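Local atomic coordinates of bacterioferritin (Mycobacterium tuberculosis, PDB entry 3UOI), a protein that probably oxidises ferrous iron with dioxygen at a ferroxidase centre and stores the ferric product as a mineral inside a hollow shell of 24 subunits. Residues Val108-Lys113 / Val120-Ile125; Leu10-Glu15 / Leu100-Pro105. One frame throughout, in Å; residues are numbered along the deposited sequence.

Interaction 1: Val108-Lys113 / Val120-Ile125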
loop_
_atom_site.group_PDB
_atom_site.type_symbol
_atom_site.label_atom_id
_atom_site.label_comp_id
_atom_site.label_asym_id
_atom_site.label_seq_id
_atom_site.Cartn_x
_atom_site.Cartn_y
_atom_site.Cartn_z
ATOM N N VAL A 108 7.476 55.376 -16.437
ATOM C CA VAL A 108 7.446 56.061 -17.690
ATOM C C VAL A 108 8.858 56.429 -18.070
ATOM O O VAL A 108 9.249 56.239 -19.176
ATOM C CB VAL A 108 6.581 57.274 -17.667
ATOM C CG1 VAL A 108 6.809 58.071 -18.905
ATOM C CG2 VAL A 108 5.192 56.864 -17.593
ATOM N N MET A 109 9.633 56.904 -17.114
ATOM C CA MET A 109 10.994 57.249 -17.463
ATOM C C MET A 109 11.774 56.036 -17.961
ATOM O O MET A 109 12.408 56.102 -18.958
ATOM C CB MET A 109 11.716 57.900 -16.330
ATOM C CG MET A 109 13.129 58.205 -16.653
ATOM S SD MET A 109 14.302 56.926 -16.316
ATOM C CE MET A 109 14.225 56.910 -14.588
ATOM N N CYS A 110 11.638 54.907 -17.284
ATOM C CA CYS A 110 12.318 53.708 -17.678
ATOM C C CYS A 110 11.982 53.315 -19.086
ATOM O O CYS A 110 12.852 52.950 -19.790
ATOM C CB CYS A 110 11.964 52.554 -16.767
ATOM S SG CYS A 110 12.705 52.638 -15.238
ATOM N N ARG A 111 10.716 53.398 -19.463
ATOM C CA ARG A 111 10.295 53.075 -20.820
ATOM C C ARG A 111 10.818 54.077 -21.880
ATOM O O ARG A 111 11.185 53.735 -22.949
ATOM C CB ARG A 111 8.815 52.790 -20.905
ATOM C CG ARG A 111 8.426 51.566 -20.173
ATOM C CD ARG A 111 6.960 51.273 -20.242
ATOM N NE ARG A 111 6.668 49.951 -19.743
ATOM C CZ ARG A 111 6.705 48.855 -20.472
ATOM N NH1 ARG A 111 6.973 48.913 -21.742
ATOM N NH2 ARG A 111 6.458 47.708 -19.932
ATOM N N GLU A 112 10.857 55.333 -21.513
ATOM C CA GLU A 112 11.460 56.349 -22.377
ATOM C C GLU A 112 12.962 56.041 -22.593
ATOM O O GLU A 112 13.520 56.388 -23.589
ATOM C CB GLU A 112 11.216 57.756 -21.840
ATOM C CG GLU A 112 9.727 58.098 -21.756
ATOM C CD GLU A 112 9.387 59.452 -21.120
ATOM O OE1 GLU A 112 10.131 59.991 -20.278
ATOM O OE2 GLU A 112 8.312 59.940 -21.438
ATOM N N LYS A 113 13.584 55.406 -21.619
ATOM C CA LYS A 113 14.996 55.044 -21.717
ATOM C C LYS A 113 15.254 53.730 -22.378
ATOM O O LYS A 113 16.333 53.286 -22.333
ATOM C CB LYS A 113 15.645 54.980 -20.368
ATOM C CG LYS A 113 15.277 56.053 -19.496
ATOM C CD LYS A 113 15.543 57.327 -20.132
ATOM C CE LYS A 113 15.550 58.429 -19.134
ATOM N NZ LYS A 113 16.513 59.414 -19.466
ATOM N N VAL A 120 9.350 46.755 -16.098
ATOM C CA VAL A 120 8.506 45.620 -15.784
ATOM C C VAL A 120 8.604 45.209 -14.332
ATOM O O VAL A 120 7.638 45.022 -13.666
ATOM C CB VAL A 120 8.636 44.441 -16.776
ATOM C CG1 VAL A 120 7.878 43.250 -16.305
ATOM C CG2 VAL A 120 8.091 44.835 -18.087
ATOM N N LEU A 121 9.797 45.199 -13.823
ATOM C CA LEU A 121 9.949 44.939 -12.435
ATOM C C LEU A 121 9.218 46.005 -11.566
ATOM O O LEU A 121 8.592 45.690 -10.618
ATOM C CB LEU A 121 11.418 44.891 -12.106
ATOM C CG LEU A 121 11.810 44.933 -10.647
ATOM C CD1 LEU A 121 11.270 43.791 -9.937
ATOM C CD2 LEU A 121 13.236 45.010 -10.498
ATOM N N LEU A 122 9.329 47.261 -11.936
ATOM C CA LEU A 122 8.720 48.320 -11.190
ATOM C C LEU A 122 7.218 48.217 -11.292
ATOM O O LEU A 122 6.518 48.545 -10.392
ATOM C CB LEU A 122 9.296 49.640 -11.584
ATOM C CG LEU A 122 10.808 49.676 -11.380
ATOM C CD1 LEU A 122 11.439 50.889 -11.857
ATOM C CD2 LEU A 122 11.185 49.443 -9.967
ATOM N N GLU A 123 6.763 47.747 -12.431
ATOM C CA GLU A 123 5.366 47.569 -12.713
ATOM C C GLU A 123 4.731 46.561 -11.750
ATOM O O GLU A 123 3.658 46.773 -11.214
ATOM C CB GLU A 123 5.149 47.156 -14.161
ATOM C CG GLU A 123 4.893 48.305 -15.095
ATOM C CD GLU A 123 4.772 47.910 -16.542
ATOM O OE1 GLU A 123 4.556 46.746 -16.832
ATOM O OE2 GLU A 123 4.933 48.775 -17.375
ATOM N N LYS A 124 5.446 45.479 -11.528
ATOM C CA LYS A 124 5.025 44.472 -10.566
ATOM C C LYS A 124 4.955 44.984 -9.148
ATOM O O LYS A 124 4.003 44.751 -8.474
ATOM C CB LYS A 124 5.888 43.214 -10.704
ATOM C CG LYS A 124 5.729 42.657 -12.029
ATOM C CD LYS A 124 6.552 41.508 -12.395
ATOM C CE LYS A 124 5.875 40.800 -13.529
ATOM N NZ LYS A 124 6.734 40.096 -14.489
ATOM N N ILE A 125 5.942 45.742 -8.747
ATOM C CA ILE A 125 6.000 46.310 -7.416
ATOM C C ILE A 125 4.838 47.243 -7.105
ATOM O O ILE A 125 4.267 47.230 -6.039
ATOM C CB ILE A 125 7.304 47.038 -7.207
ATOM C CG1 ILE A 125 8.464 46.065 -7.250
ATOM C CG2 ILE A 125 7.267 47.875 -5.968
ATOM C CD1 ILE A 125 9.694 46.598 -7.037
#
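OE2 of Glu-123 is gripped by two nitrogens of one guanidinium group: Arg-111 NE donates to Glu-123 OE2 at 3.2 Å, and Arg-111 NH2 reaches the same Glu-123 OE2, also at 3.2 Å. Together the two hydrogen bonds form a side-on salt bridge. Both are noticeably bent, with an N-H...O angle of 142° for the NE bond, because two donors converge on one oxygen. They approach on its syn side and from the same face of the carboxylate; the planes of the two groups are nearly parallel, 14° apart, but do not coincide. Arginine suits the place by its length: its chain runs extended from CG to NE (chi2 180°) and carries the charge across to helix 116-146. CG2 of Val-120 approaches Arg-111 NH2 obliquely, at 3.8 Å. A second, wholly apolar touch lies deeper, where Cys-110 SG meets Leu-122 CD1 at 4.0 Å. Cysteine is small enough to fit between the helices, while the leucine supplies the reach, and Leu-12 of helix 7-36 packs on both. Helices 85-112 and 116-146 are consecutive antiparallel members of the ferritin-like four-helix bundle, joined by a short turn, their segments here 10.3 Å apart. The ion pair extends beyond the chain: Arg-111 NH1 makes a salt bridge to Glu-123 of a third subunit, and Glu-123 OE2 accepts another from Arg-111 of the second subunit. These pairs stitch three subunits of the shell together; the carboxylates probably offset the closeness of neighbouring guanidinium groups, and the buried Glu-123 is probably kept ionised by its two arginines.

Interaction 2: Leu10-Glu15 / Leu100-Pro105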
loop_
_atom_site.group_PDB
_atom_site.type_symbol
_atom_site.label_atom_id
_atom_site.label_comp_id
_atom_site.label_asym_id
_atom_site.label_seq_id
_atom_site.Cartn_x
_atom_site.Cartn_y
_atom_site.Cartn_z
ATOM N N LEU A 10 19.228 53.633 -12.806
ATOM C CA LEU A 10 19.923 53.115 -11.663
ATOM C C LEU A 10 19.658 53.927 -10.403
ATOM O O LEU A 10 19.396 53.386 -9.392
ATOM C CB LEU A 10 21.399 52.970 -11.955
ATOM C CG LEU A 10 21.823 51.755 -12.784
ATOM C CD1 LEU A 10 23.279 51.793 -13.102
ATOM C CD2 LEU A 10 21.453 50.426 -12.116
ATOM N N ARG A 11 19.643 55.223 -10.487
ATOM C CA ARG A 11 19.296 55.995 -9.325
ATOM C C ARG A 11 17.893 55.615 -8.879
ATOM O O ARG A 11 17.608 55.569 -7.728
ATOM C CB ARG A 11 19.302 57.486 -9.645
ATOM C CG ARG A 11 19.540 58.371 -8.475
ATOM C CD ARG A 11 20.166 59.681 -8.857
ATOM N NE ARG A 11 19.360 60.302 -9.866
ATOM C CZ ARG A 11 19.648 60.357 -11.151
ATOM N NH1 ARG A 11 20.778 59.861 -11.633
ATOM N NH2 ARG A 11 18.782 60.921 -11.959
ATOM N N LEU A 12 17.027 55.410 -9.836
ATOM C CA LEU A 12 15.639 55.142 -9.550
ATOM C C LEU A 12 15.514 53.827 -8.793
ATOM O O LEU A 12 14.787 53.719 -7.856
ATOM C CB LEU A 12 14.847 55.135 -10.840
ATOM C CG LEU A 12 13.488 54.492 -10.801
ATOM C CD1 LEU A 12 12.582 55.344 -10.095
ATOM C CD2 LEU A 12 13.044 54.286 -12.136
ATOM N N LEU A 13 16.266 52.859 -9.265
ATOM C CA LEU A 13 16.309 51.551 -8.721
ATOM C C LEU A 13 16.845 51.588 -7.325
ATOM O O LEU A 13 16.258 51.038 -6.456
ATOM C CB LEU A 13 17.127 50.624 -9.633
ATOM C CG LEU A 13 16.443 50.120 -10.918
ATOM C CD1 LEU A 13 17.289 49.278 -11.836
ATOM C CD2 LEU A 13 15.179 49.425 -10.606
ATOM N N ASN A 14 17.934 52.292 -7.121
ATOM C CA ASN A 14 18.538 52.413 -5.809
ATOM C C ASN A 14 17.649 53.143 -4.820
ATOM O O ASN A 14 17.668 52.878 -3.680
ATOM C CB ASN A 14 19.936 52.981 -5.836
ATOM C CG ASN A 14 20.962 51.940 -5.905
ATOM O OD1 ASN A 14 21.053 51.114 -5.045
ATOM N ND2 ASN A 14 21.760 51.980 -6.918
ATOM N N GLU A 15 16.901 54.081 -5.344
ATOM C CA GLU A 15 15.966 54.813 -4.560
ATOM C C GLU A 15 14.895 53.879 -4.038
ATOM O O GLU A 15 14.511 53.961 -2.936
ATOM C CB GLU A 15 15.299 55.875 -5.413
ATOM C CG GLU A 15 15.877 57.219 -5.301
ATOM C CD GLU A 15 15.079 58.220 -6.059
ATOM O OE1 GLU A 15 15.592 58.723 -7.044
ATOM O OE2 GLU A 15 13.941 58.485 -5.663
ATOM N N LEU A 100 4.304 54.736 -4.614
ATOM C CA LEU A 100 3.521 55.015 -5.767
ATOM C C LEU A 100 3.947 56.355 -6.353
ATOM O O LEU A 100 4.160 56.461 -7.498
ATOM C CB LEU A 100 2.060 54.970 -5.439
ATOM C CG LEU A 100 1.461 53.634 -5.053
ATOM C CD1 LEU A 100 0.007 53.840 -4.821
ATOM C CD2 LEU A 100 1.671 52.627 -6.099
ATOM N N ASN A 101 4.166 57.341 -5.517
ATOM C CA ASN A 101 4.575 58.626 -5.973
ATOM C C ASN A 101 5.901 58.558 -6.747
ATOM O O ASN A 101 6.034 59.199 -7.727
ATOM C CB ASN A 101 4.658 59.579 -4.801
ATOM C CG ASN A 101 3.276 59.928 -4.191
ATOM O OD1 ASN A 101 3.224 60.635 -3.210
ATOM N ND2 ASN A 101 2.202 59.443 -4.756
ATOM N N ARG A 102 6.870 57.808 -6.275
ATOM C CA ARG A 102 8.097 57.588 -7.003
ATOM C C ARG A 102 8.032 56.696 -8.260
ATOM O O ARG A 102 8.618 56.992 -9.219
ATOM C CB ARG A 102 9.242 57.149 -6.053
ATOM C CG ARG A 102 10.420 56.550 -6.756
ATOM C CD ARG A 102 11.500 56.049 -5.826
ATOM N NE ARG A 102 11.010 55.060 -4.909
ATOM C CZ ARG A 102 10.545 55.323 -3.706
ATOM N NH1 ARG A 102 10.528 56.545 -3.243
ATOM N NH2 ARG A 102 10.100 54.376 -2.972
ATOM N N LEU A 103 7.359 55.578 -8.179
ATOM C CA LEU A 103 7.167 54.637 -9.265
ATOM C C LEU A 103 6.290 55.047 -10.473
ATOM O O LEU A 103 6.516 54.589 -11.556
ATOM C CB LEU A 103 6.788 53.267 -8.749
ATOM C CG LEU A 103 7.838 52.718 -7.806
ATOM C CD1 LEU A 103 7.662 51.307 -7.615
ATOM C CD2 LEU A 103 9.190 53.022 -8.289
ATOM N N LYS A 104 5.257 55.851 -10.237
ATOM C CA LYS A 104 4.381 56.153 -11.337
ATOM C C LYS A 104 5.148 56.902 -12.419
ATOM O O LYS A 104 5.209 56.483 -13.509
ATOM C CB LYS A 104 3.212 56.959 -10.897
ATOM C CG LYS A 104 2.098 56.251 -10.186
ATOM C CD LYS A 104 1.379 57.296 -9.427
ATOM C CE LYS A 104 -0.013 56.951 -9.095
ATOM N NZ LYS A 104 -0.840 58.168 -9.156
ATOM N N PRO A 105 5.811 57.978 -12.065
ATOM C CA PRO A 105 6.689 58.688 -12.992
ATOM C C PRO A 105 7.893 57.855 -13.443
ATOM O O PRO A 105 8.237 57.835 -14.566
ATOM C CB PRO A 105 7.100 59.899 -12.185
ATOM C CG PRO A 105 6.597 59.657 -10.855
ATOM C CD PRO A 105 5.510 58.800 -10.905
#
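Apolar contact begins with Leu-12, whose CD1 rests 4.2 Å from CG of Arg-102 and touches the tip of Leu-103 more loosely. Leu-12 is turned with CG opposite its backbone N (chi1 163°), and this brings its branched end closer to helix 85-112 than its CB direction alone would suggest. Leucine suits this buried site because its two methyls can serve two sets of neighbours: CD1 the Arg-102 and Leu-103 side chains, CD2 Met-109 on the same helix 85-112.

The second kind of contact sets the aliphatic part of Arg-102 against Glu-15. OE2 of Glu-15 lies 3.5 Å from Arg-102 CD, and Glu-15 CB is 3.8 Å from that same CD. Opposite charges are near, but Glu-15 OE2 stays 4.6 Å from Arg-102 NE, too far for a salt bridge, and the two planes are turned 63° apart. A bend in the arginine chain (chi3 58°) turns its head along helix 7-36, with the carbonyl O of Glu-15 over one face, offset toward the rim. There NH2 donates a hydrogen bond to Gln-16. Arginine thus offers a long apolar stem for packing and a polar head for Gln-16, while glutamate, partly exposed, keeps its carboxylate near that positive charge.

Helices 7-36 and 85-112 run antiparallel here within the ferritin-like four-helix bundle, and helix 116-146 packs Ile-125 and Val-126 on Leu-103.

How the interactions relate
From the N terminus, helix 7-36 supplies the first half of interaction 2, and the chain then passes through helix 40-66 before helix 85-112 closes this long loop at Leu-100 to Pro-105. Interaction 1 opens three residues later on the same helix and closes a short turn onto helix 116-146. The two loops are therefore in series, neither nested nor crossed. Their centres lie 9 Å apart, and the two contacts meet directly through Leu-12, which belongs to interaction 2 but reaches into the side chains of interaction 1. Helices 7-36, 85-112 and 116-146 are thereby tied together at one end of the bundle, and both contacts adjoin the second subunit.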